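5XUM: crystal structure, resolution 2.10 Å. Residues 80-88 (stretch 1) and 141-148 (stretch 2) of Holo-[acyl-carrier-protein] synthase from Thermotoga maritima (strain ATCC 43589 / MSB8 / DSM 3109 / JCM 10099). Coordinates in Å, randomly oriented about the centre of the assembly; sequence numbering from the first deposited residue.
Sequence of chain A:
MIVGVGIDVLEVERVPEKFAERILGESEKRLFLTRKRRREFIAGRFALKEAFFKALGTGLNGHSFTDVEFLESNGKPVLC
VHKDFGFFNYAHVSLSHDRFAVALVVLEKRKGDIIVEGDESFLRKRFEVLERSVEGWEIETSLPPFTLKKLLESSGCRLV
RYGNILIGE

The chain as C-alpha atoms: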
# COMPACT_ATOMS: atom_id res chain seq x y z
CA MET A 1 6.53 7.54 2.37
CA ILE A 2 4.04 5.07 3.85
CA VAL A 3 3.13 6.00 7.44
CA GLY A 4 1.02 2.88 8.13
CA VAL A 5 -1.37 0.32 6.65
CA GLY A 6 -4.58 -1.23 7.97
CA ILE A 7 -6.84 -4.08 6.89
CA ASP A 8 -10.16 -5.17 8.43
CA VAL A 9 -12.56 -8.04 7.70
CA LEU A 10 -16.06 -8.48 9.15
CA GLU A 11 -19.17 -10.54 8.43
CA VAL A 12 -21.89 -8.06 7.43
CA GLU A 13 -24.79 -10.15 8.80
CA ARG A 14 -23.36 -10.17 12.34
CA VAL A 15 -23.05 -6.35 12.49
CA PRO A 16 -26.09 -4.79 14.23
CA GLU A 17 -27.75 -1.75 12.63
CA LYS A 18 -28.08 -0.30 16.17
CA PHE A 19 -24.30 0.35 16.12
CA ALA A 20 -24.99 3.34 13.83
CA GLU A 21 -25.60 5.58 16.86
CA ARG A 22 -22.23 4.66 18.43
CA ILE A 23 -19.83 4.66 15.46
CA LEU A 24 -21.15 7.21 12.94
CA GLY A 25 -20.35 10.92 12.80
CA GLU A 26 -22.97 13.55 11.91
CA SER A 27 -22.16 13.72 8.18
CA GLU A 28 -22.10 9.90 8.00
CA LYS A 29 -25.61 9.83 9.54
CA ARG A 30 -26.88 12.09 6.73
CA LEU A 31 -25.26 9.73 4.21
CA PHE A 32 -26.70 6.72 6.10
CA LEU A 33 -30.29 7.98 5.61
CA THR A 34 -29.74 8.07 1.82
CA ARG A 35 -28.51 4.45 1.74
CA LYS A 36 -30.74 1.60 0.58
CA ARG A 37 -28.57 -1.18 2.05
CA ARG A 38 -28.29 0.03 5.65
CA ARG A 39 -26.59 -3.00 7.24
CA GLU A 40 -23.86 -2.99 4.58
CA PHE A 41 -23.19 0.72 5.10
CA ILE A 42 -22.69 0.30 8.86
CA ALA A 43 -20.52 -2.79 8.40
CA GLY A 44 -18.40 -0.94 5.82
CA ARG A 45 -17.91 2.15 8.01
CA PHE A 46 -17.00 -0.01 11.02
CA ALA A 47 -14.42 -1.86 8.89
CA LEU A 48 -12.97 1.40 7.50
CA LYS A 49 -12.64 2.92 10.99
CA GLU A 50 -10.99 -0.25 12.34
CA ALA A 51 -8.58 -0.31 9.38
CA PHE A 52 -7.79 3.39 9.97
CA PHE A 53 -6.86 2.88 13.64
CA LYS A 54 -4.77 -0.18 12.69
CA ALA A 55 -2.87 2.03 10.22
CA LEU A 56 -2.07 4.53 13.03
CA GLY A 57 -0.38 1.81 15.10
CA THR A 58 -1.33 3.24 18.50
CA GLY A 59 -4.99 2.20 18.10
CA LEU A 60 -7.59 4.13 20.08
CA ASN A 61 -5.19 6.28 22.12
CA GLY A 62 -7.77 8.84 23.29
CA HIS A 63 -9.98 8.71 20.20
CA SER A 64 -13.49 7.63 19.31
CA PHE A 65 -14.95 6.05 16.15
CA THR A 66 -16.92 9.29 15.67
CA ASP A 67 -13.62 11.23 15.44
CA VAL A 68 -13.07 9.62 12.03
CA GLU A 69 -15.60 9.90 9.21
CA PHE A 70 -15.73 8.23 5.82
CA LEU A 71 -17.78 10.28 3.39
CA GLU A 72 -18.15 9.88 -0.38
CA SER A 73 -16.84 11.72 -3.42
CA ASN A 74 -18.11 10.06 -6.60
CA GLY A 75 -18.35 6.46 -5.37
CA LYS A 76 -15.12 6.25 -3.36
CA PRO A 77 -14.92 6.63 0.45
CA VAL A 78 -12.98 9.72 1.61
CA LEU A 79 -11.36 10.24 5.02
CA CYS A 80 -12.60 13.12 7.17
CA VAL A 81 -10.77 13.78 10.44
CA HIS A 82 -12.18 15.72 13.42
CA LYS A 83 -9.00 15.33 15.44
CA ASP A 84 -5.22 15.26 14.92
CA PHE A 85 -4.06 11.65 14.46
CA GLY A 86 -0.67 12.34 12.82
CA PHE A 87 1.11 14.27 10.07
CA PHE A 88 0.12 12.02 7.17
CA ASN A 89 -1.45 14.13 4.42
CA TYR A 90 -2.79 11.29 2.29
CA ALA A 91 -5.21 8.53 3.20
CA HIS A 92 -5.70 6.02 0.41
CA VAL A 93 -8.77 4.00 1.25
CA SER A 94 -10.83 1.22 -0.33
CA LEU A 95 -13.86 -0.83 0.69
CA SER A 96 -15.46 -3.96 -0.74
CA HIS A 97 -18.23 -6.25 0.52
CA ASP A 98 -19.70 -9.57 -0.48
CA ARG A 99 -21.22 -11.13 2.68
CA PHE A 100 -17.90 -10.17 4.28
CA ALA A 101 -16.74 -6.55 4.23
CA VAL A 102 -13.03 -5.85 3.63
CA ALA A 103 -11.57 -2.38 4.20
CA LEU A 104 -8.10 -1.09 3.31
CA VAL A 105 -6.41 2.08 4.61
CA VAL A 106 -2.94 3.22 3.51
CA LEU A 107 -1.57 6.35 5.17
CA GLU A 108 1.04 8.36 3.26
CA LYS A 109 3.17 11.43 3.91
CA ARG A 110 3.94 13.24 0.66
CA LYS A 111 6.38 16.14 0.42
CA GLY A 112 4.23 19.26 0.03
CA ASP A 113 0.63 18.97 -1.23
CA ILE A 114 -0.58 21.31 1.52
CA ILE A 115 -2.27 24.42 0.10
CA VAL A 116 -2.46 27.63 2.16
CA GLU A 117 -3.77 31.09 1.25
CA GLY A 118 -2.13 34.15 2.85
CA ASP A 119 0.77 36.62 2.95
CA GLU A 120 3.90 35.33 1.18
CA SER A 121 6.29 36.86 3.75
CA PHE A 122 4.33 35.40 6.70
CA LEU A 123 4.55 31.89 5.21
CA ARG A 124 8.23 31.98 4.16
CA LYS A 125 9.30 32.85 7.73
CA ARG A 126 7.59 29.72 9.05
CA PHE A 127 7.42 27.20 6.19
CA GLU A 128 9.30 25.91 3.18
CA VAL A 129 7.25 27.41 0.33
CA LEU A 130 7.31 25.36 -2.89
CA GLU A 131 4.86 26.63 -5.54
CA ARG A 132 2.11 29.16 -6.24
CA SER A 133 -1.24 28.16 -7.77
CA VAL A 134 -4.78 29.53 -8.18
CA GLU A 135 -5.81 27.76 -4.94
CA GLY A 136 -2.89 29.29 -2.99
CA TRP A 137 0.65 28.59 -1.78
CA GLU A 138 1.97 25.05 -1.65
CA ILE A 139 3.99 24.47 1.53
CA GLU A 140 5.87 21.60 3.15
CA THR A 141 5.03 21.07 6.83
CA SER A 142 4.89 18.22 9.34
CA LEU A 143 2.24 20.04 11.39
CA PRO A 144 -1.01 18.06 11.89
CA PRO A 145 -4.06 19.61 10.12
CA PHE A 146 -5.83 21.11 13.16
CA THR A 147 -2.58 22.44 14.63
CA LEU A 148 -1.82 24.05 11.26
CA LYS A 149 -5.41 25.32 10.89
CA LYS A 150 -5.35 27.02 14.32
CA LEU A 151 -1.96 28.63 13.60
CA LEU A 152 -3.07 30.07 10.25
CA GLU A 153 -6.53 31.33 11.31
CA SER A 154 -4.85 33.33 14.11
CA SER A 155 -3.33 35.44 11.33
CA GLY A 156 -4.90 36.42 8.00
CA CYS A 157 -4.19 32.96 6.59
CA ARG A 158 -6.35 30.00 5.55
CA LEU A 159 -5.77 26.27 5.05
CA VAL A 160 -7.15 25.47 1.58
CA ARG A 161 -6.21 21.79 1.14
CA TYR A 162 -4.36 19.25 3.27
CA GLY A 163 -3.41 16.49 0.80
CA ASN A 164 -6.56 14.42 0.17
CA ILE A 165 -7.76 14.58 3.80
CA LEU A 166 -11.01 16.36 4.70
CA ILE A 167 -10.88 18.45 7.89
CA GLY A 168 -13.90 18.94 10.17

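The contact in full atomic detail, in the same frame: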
# COMPACT_ATOMS: atom_id res chain seq x y z
N CYS A 80 -12.38 11.83 6.53
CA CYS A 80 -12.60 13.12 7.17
C CYS A 80 -12.23 13.01 8.64
O CYS A 80 -12.81 12.21 9.38
CB CYS A 80 -14.06 13.57 7.01
SG CYS A 80 -14.43 15.16 7.81
N VAL A 81 -11.24 13.80 9.05
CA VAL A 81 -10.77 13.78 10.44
C VAL A 81 -11.35 14.95 11.24
O VAL A 81 -11.52 16.06 10.71
CB VAL A 81 -9.22 13.76 10.52
CG1 VAL A 81 -8.67 12.48 9.90
CG2 VAL A 81 -8.60 14.99 9.86
N HIS A 82 -11.68 14.69 12.50
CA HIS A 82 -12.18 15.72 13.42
C HIS A 82 -11.22 15.90 14.56
O HIS A 82 -11.51 16.60 15.53
CB HIS A 82 -13.56 15.35 13.93
CG HIS A 82 -14.62 15.32 12.86
ND1 HIS A 82 -15.30 16.42 12.48
CD2 HIS A 82 -15.11 14.28 12.08
CE1 HIS A 82 -16.17 16.10 11.51
NE2 HIS A 82 -16.05 14.79 11.26
N LYS A 83 -10.05 15.29 14.42
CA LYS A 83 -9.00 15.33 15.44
C LYS A 83 -7.65 15.16 14.74
O LYS A 83 -7.60 14.74 13.58
CB LYS A 83 -9.22 14.20 16.45
CG LYS A 83 -8.62 14.44 17.82
CD LYS A 83 -9.05 13.38 18.83
CE LYS A 83 -10.36 13.74 19.51
NZ LYS A 83 -10.68 12.80 20.62
N ASP A 84 -6.57 15.52 15.42
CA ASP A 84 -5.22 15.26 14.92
C ASP A 84 -4.77 13.84 15.29
O ASP A 84 -4.69 13.50 16.47
CB ASP A 84 -4.22 16.29 15.45
CG ASP A 84 -4.30 17.62 14.72
OD1 ASP A 84 -4.76 17.64 13.55
OD2 ASP A 84 -3.90 18.65 15.30
N PHE A 85 -4.50 13.03 14.27
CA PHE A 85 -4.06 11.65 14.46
C PHE A 85 -2.60 11.45 14.06
O PHE A 85 -1.97 10.47 14.45
CB PHE A 85 -4.95 10.68 13.67
CG PHE A 85 -6.40 10.70 14.08
CD1 PHE A 85 -6.81 10.04 15.24
CD2 PHE A 85 -7.35 11.36 13.32
CE1 PHE A 85 -8.14 10.05 15.62
CE2 PHE A 85 -8.68 11.38 13.69
CZ PHE A 85 -9.08 10.72 14.85
N GLY A 86 -2.06 12.40 13.29
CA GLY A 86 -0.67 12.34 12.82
C GLY A 86 -0.41 13.39 11.76
O GLY A 86 -1.25 14.26 11.51
N PHE A 87 0.76 13.31 11.12
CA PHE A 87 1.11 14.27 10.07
C PHE A 87 1.04 13.71 8.65
O PHE A 87 1.52 14.34 7.70
CB PHE A 87 2.47 14.95 10.35
CG PHE A 87 3.65 14.02 10.27
CD1 PHE A 87 4.46 14.02 9.14
CD2 PHE A 87 3.97 13.18 11.33
CE1 PHE A 87 5.56 13.17 9.05
CE2 PHE A 87 5.07 12.33 11.25
CZ PHE A 87 5.87 12.33 10.11
N PHE A 88 0.42 12.54 8.50
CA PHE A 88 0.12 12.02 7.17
C PHE A 88 -0.80 13.01 6.46
O PHE A 88 -1.69 13.58 7.09
CB PHE A 88 -0.51 10.62 7.24
CG PHE A 88 -1.80 10.56 8.02
CD1 PHE A 88 -1.78 10.30 9.39
CD2 PHE A 88 -3.02 10.77 7.40
CE1 PHE A 88 -2.96 10.26 10.12
CE2 PHE A 88 -4.21 10.73 8.12
CZ PHE A 88 -4.18 10.47 9.48
N THR A 141 5.07 21.03 5.37
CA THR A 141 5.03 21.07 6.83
C THR A 141 4.69 19.70 7.41
O THR A 141 3.98 18.91 6.78
CB THR A 141 4.06 22.16 7.36
OG1 THR A 141 4.05 22.12 8.80
CG2 THR A 141 2.64 21.95 6.85
N SER A 142 5.20 19.44 8.61
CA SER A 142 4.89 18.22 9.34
C SER A 142 3.86 18.49 10.44
O SER A 142 3.61 17.64 11.29
CB SER A 142 6.16 17.60 9.94
OG SER A 142 7.06 17.21 8.92
N LEU A 143 3.28 19.69 10.43
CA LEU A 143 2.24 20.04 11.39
C LEU A 143 0.93 19.33 11.05
O LEU A 143 0.51 19.33 9.89
CB LEU A 143 2.02 21.56 11.44
CG LEU A 143 3.13 22.43 12.05
CD1 LEU A 143 2.79 23.91 11.88
CD2 LEU A 143 3.36 22.10 13.52
N PRO A 144 0.30 18.69 12.06
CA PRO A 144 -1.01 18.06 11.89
C PRO A 144 -2.07 19.11 11.50
O PRO A 144 -1.93 20.28 11.86
CB PRO A 144 -1.29 17.48 13.28
CG PRO A 144 0.05 17.32 13.91
CD PRO A 144 0.84 18.49 13.41
N PRO A 145 -3.12 18.68 10.76
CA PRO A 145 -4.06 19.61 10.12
C PRO A 145 -4.73 20.63 11.04
O PRO A 145 -4.86 21.80 10.67
CB PRO A 145 -5.10 18.69 9.47
CG PRO A 145 -4.89 17.35 10.10
CD PRO A 145 -3.44 17.28 10.44
N PHE A 146 -5.16 20.20 12.23
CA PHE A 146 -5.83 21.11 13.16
C PHE A 146 -4.86 22.07 13.84
O PHE A 146 -5.21 23.22 14.11
CB PHE A 146 -6.65 20.34 14.20
CG PHE A 146 -7.93 19.77 13.65
CD1 PHE A 146 -9.09 20.54 13.61
CD2 PHE A 146 -7.97 18.46 13.17
CE1 PHE A 146 -10.27 20.02 13.10
CE2 PHE A 146 -9.15 17.94 12.66
CZ PHE A 146 -10.30 18.72 12.63
N THR A 147 -3.65 21.59 14.11
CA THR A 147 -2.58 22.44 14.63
C THR A 147 -2.23 23.52 13.61
O THR A 147 -2.12 24.70 13.96
CB THR A 147 -1.32 21.61 14.98
OG1 THR A 147 -1.67 20.57 15.90
CG2 THR A 147 -0.23 22.49 15.61
N LEU A 148 -2.09 23.12 12.35
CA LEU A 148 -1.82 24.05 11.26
C LEU A 148 -2.97 25.04 11.06
O LEU A 148 -2.74 26.24 10.89
CB LEU A 148 -1.52 23.29 9.96
CG LEU A 148 -1.21 24.10 8.69
CD1 LEU A 148 0.08 24.91 8.83
CD2 LEU A 148 -1.14 23.20 7.47
O HOH W 1 1.88 16.67 6.51

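The first turn of an α-helix leaves backbone NH groups without partners, and an acidic side chain arriving from a distant part of the chain can satisfy them. The contact between residues 80-88 and 141-148 of this synthase is a compact example. Pro 144 holds the N-cap position, and its O atom accepts a backbone hydrogen bond from Leu 148 N at 2.9 Å, the first link of the helix. The proline offers no hydroxyl or carboxylate of its own, and the acceptors come instead from Asp 84. Its CA-to-CB bond points sideways, yet the carboxylate reaches the helix start. Phe 146 N donates to Asp 84 OD1 at 2.9 Å with a nearly straight angle of 161°. The other oxygen serves Thr 147 twice: Thr 147 OG1 donates to Asp 84 OD2 at 3.0 Å, whereas the bond from Thr 147 N to Asp 84 OD2, 3.2 Å long and bent to 132°, is weak. Pro 145 has no NH to donate and packs against the carboxylate, Pro 145 CD lying 3.4 Å from Asp 84 OD1.

Van der Waals packing flanks these hydrogen bonds. Pro 144 CB approaches Asp 84 CG to 3.3 Å and Gly 86 O to 3.7 Å. The Phe 146 ring, chi1 in the m well, lies against backbone and carboxylate atoms of the other stretch: Val 81 O and Asp 84 OD1 sit at its edge, near the ring plane, and Lys 83 N is 3.3 Å from Phe 146 CE2. Val 81 CG2 adds apolar contacts, 4.1 Å from Phe 146 CE2 and 4.4 Å from Pro 145 CG.

At the other end, Phe 87 CB comes within 3.1 Å of Ser 142 O, a tight approach without a hydrogen bond. Nearby, one water donates to both Phe 87 O (2.6 Å) and Thr 141 O (3.1 Å), joining two backbone carbonyls that could not bond each other directly.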